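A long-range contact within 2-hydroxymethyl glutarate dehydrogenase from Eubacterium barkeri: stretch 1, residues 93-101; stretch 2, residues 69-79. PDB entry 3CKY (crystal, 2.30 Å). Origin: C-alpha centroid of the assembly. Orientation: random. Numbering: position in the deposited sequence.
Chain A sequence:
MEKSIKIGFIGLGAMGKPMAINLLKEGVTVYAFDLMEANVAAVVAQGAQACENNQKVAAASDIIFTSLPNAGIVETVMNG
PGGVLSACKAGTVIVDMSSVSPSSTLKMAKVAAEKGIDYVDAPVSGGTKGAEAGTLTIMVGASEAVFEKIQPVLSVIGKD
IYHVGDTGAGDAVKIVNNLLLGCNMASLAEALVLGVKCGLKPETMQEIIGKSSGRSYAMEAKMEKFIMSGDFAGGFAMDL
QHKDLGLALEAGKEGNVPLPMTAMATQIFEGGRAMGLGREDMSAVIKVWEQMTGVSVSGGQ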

# COMPACT_ATOMS: atom_id res chain seq x y z
N VAL A 93 -6.96 -41.54 3.24
CA VAL A 93 -6.42 -40.23 3.57
C VAL A 93 -5.80 -39.60 2.33
O VAL A 93 -4.98 -40.23 1.66
CB VAL A 93 -5.35 -40.31 4.68
CG1 VAL A 93 -4.86 -38.91 5.07
CG2 VAL A 93 -5.87 -41.06 5.90
N ILE A 94 -6.20 -38.36 2.02
CA ILE A 94 -5.58 -37.58 0.96
C ILE A 94 -4.59 -36.62 1.60
O ILE A 94 -4.94 -35.90 2.54
CB ILE A 94 -6.60 -36.72 0.18
CG1 ILE A 94 -7.81 -37.55 -0.27
CG2 ILE A 94 -5.91 -36.05 -1.01
CD1 ILE A 94 -7.48 -38.70 -1.22
N VAL A 95 -3.35 -36.62 1.11
CA VAL A 95 -2.32 -35.71 1.61
C VAL A 95 -1.99 -34.71 0.52
O VAL A 95 -1.27 -35.02 -0.43
CB VAL A 95 -1.05 -36.46 2.03
CG1 VAL A 95 -0.01 -35.48 2.54
CG2 VAL A 95 -1.38 -37.51 3.09
N ASP A 96 -2.55 -33.50 0.66
CA ASP A 96 -2.42 -32.44 -0.33
C ASP A 96 -1.22 -31.55 0.00
O ASP A 96 -1.22 -30.84 1.00
CB ASP A 96 -3.71 -31.62 -0.38
CG ASP A 96 -3.80 -30.73 -1.61
OD1 ASP A 96 -2.82 -30.61 -2.37
OD2 ASP A 96 -4.88 -30.15 -1.82
N MET A 97 -0.20 -31.61 -0.84
CA MET A 97 1.02 -30.84 -0.64
C MET A 97 1.01 -29.59 -1.51
O MET A 97 2.02 -28.88 -1.59
CB MET A 97 2.24 -31.70 -0.96
CG MET A 97 2.29 -32.98 -0.16
SD MET A 97 3.69 -34.00 -0.63
CE MET A 97 3.04 -34.76 -2.14
N SER A 98 -0.13 -29.32 -2.15
CA SER A 98 -0.29 -28.16 -3.00
C SER A 98 -0.11 -26.86 -2.24
O SER A 98 -0.49 -26.74 -1.07
CB SER A 98 -1.68 -28.14 -3.65
OG SER A 98 -1.94 -29.34 -4.35
N SER A 99 0.45 -25.89 -2.94
CA SER A 99 0.60 -24.56 -2.40
C SER A 99 -0.72 -23.77 -2.51
O SER A 99 -0.95 -23.07 -3.50
CB SER A 99 1.75 -23.86 -3.09
OG SER A 99 1.95 -22.59 -2.52
N VAL A 100 -1.55 -23.87 -1.48
CA VAL A 100 -2.87 -23.29 -1.49
C VAL A 100 -3.22 -22.64 -0.14
O VAL A 100 -2.54 -22.84 0.85
CB VAL A 100 -3.96 -24.35 -1.83
CG1 VAL A 100 -3.75 -24.90 -3.25
CG2 VAL A 100 -3.97 -25.47 -0.80
N SER A 101 -4.28 -21.84 -0.13
CA SER A 101 -4.74 -21.21 1.11
C SER A 101 -5.37 -22.25 2.04
O SER A 101 -5.90 -23.26 1.56
CB SER A 101 -5.77 -20.12 0.81
OG SER A 101 -6.93 -20.70 0.25
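Stretch 2 69-79: PNAGIVETVMN

Stretch 2 begins as a short loop, P69 and N70, and continues from A71 as a helix that packs on stretch 1, a strand (I94 to D96 along the contact) followed by a turn at M97 and then a more extended run, S98 to V100. Strand and helix run in roughly opposite directions, with I94 near M78 at one end (CA to CA 9.6 Å) and V100 near A71 at the other (CA to CA 5.8 Å); in the loop before the helix, P69 CA comes within 6.5 Å of S98 CA. No hydrogen bond joins the stretches; the contact is van der Waals packing, partly side chain against backbone.

Strand alternation turns I94 and D96 toward the helix, while V93 and V95 point out of reach. On the helix, A71, V74 and M78, spaced three and four residues apart, carry most of the contact. M78 takes chi angles m, m, m, a folded course that brings its flexible thioether end to I94, CE lying 3.8 Å from I94 CG1; I94, buried and apolar, presents that CG1 at m, m.

V74, with chi1 t, has its branches near two polar residues: CG1 is 3.6 Å from D96 OD2 and CG2 is 3.7 Å from S98 OG. Valine can offer these oxygens no hydrogen bond, but they have partners. With D96 at chi1 t and S98 at m, D96 OD1 accepts from S98 OG at 2.5 Å and from S98 N at 3.0 Å, bracing the turn after the strand; D96 OD2 is bonded elsewhere in the structure.

V100, at chi1 m, lays CG1 on the helix start, 3.6 Å from A71 N, 4.2 Å from A71 CB and 4.3 Å from V74 CG2. The small methyl of A71 suits this close backbone approach. Just before it, N70 points its CB away from stretch 1; at chi1 p its OD1 caps the helix, accepting from I73 N at 3.0 Å, a role to which the short asparagine side chain is well suited.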

# COMPACT_ATOMS: atom_id res chain seq x y z
N PRO A 69 -0.98 -27.27 -8.92
CA PRO A 69 -0.54 -25.86 -9.04
C PRO A 69 -1.37 -24.81 -8.29
O PRO A 69 -0.81 -23.80 -7.86
CB PRO A 69 -0.62 -25.59 -10.56
CG PRO A 69 -0.72 -26.93 -11.20
CD PRO A 69 -1.45 -27.79 -10.22
N ASN A 70 -2.67 -25.03 -8.15
CA ASN A 70 -3.53 -24.08 -7.43
C ASN A 70 -4.85 -24.69 -6.96
O ASN A 70 -5.15 -25.84 -7.27
CB ASN A 70 -3.79 -22.84 -8.30
CG ASN A 70 -4.42 -23.19 -9.63
OD1 ASN A 70 -5.54 -23.70 -9.68
ND2 ASN A 70 -3.71 -22.92 -10.71
N ALA A 71 -5.61 -23.91 -6.20
CA ALA A 71 -6.86 -24.38 -5.58
C ALA A 71 -7.92 -24.78 -6.62
O ALA A 71 -8.73 -25.67 -6.39
CB ALA A 71 -7.43 -23.33 -4.64
N GLY A 72 -7.91 -24.09 -7.76
CA GLY A 72 -8.82 -24.39 -8.84
C GLY A 72 -8.60 -25.78 -9.42
O GLY A 72 -9.55 -26.49 -9.72
N ILE A 73 -7.33 -26.15 -9.58
CA ILE A 73 -6.97 -27.46 -10.14
C ILE A 73 -7.20 -28.56 -9.10
O ILE A 73 -7.60 -29.66 -9.45
CB ILE A 73 -5.52 -27.47 -10.66
CG1 ILE A 73 -5.39 -26.51 -11.84
CG2 ILE A 73 -5.10 -28.88 -11.08
CD1 ILE A 73 -3.98 -26.32 -12.33
N VAL A 74 -6.96 -28.24 -7.83
CA VAL A 74 -7.29 -29.15 -6.73
C VAL A 74 -8.78 -29.53 -6.79
O VAL A 74 -9.12 -30.71 -6.77
CB VAL A 74 -6.93 -28.55 -5.35
CG1 VAL A 74 -7.50 -29.40 -4.22
CG2 VAL A 74 -5.40 -28.39 -5.22
N GLU A 75 -9.67 -28.53 -6.88
CA GLU A 75 -11.11 -28.79 -6.93
C GLU A 75 -11.49 -29.63 -8.14
O GLU A 75 -12.31 -30.55 -8.05
CB GLU A 75 -11.92 -27.50 -6.98
CG GLU A 75 -11.96 -26.73 -5.68
CD GLU A 75 -12.99 -25.61 -5.70
OE1 GLU A 75 -12.58 -24.42 -5.78
OE2 GLU A 75 -14.20 -25.93 -5.67
N THR A 76 -10.88 -29.31 -9.28
CA THR A 76 -11.16 -30.05 -10.50
C THR A 76 -10.72 -31.50 -10.34
O THR A 76 -11.49 -32.42 -10.64
CB THR A 76 -10.46 -29.42 -11.73
OG1 THR A 76 -10.97 -28.11 -11.97
CG2 THR A 76 -10.68 -30.29 -12.96
N VAL A 77 -9.50 -31.72 -9.87
CA VAL A 77 -8.97 -33.06 -9.70
C VAL A 77 -9.75 -33.85 -8.65
O VAL A 77 -10.11 -35.01 -8.87
CB VAL A 77 -7.46 -33.03 -9.33
CG1 VAL A 77 -6.99 -34.40 -8.85
CG2 VAL A 77 -6.64 -32.56 -10.52
N MET A 78 -10.03 -33.22 -7.51
CA MET A 78 -10.62 -33.92 -6.38
C MET A 78 -12.12 -34.05 -6.51
O MET A 78 -12.67 -35.14 -6.39
CB MET A 78 -10.31 -33.19 -5.07
CG MET A 78 -8.84 -33.17 -4.71
SD MET A 78 -8.10 -34.81 -4.65
CE MET A 78 -8.95 -35.53 -3.27
N ASN A 79 -12.77 -32.91 -6.73
CA ASN A 79 -14.22 -32.80 -6.63
C ASN A 79 -14.90 -32.74 -8.00
O ASN A 79 -16.11 -32.97 -8.10
CB ASN A 79 -14.57 -31.55 -5.80
CG ASN A 79 -16.01 -31.54 -5.33
OD1 ASN A 79 -16.57 -30.47 -5.04
ND2 ASN A 79 -16.63 -32.72 -5.24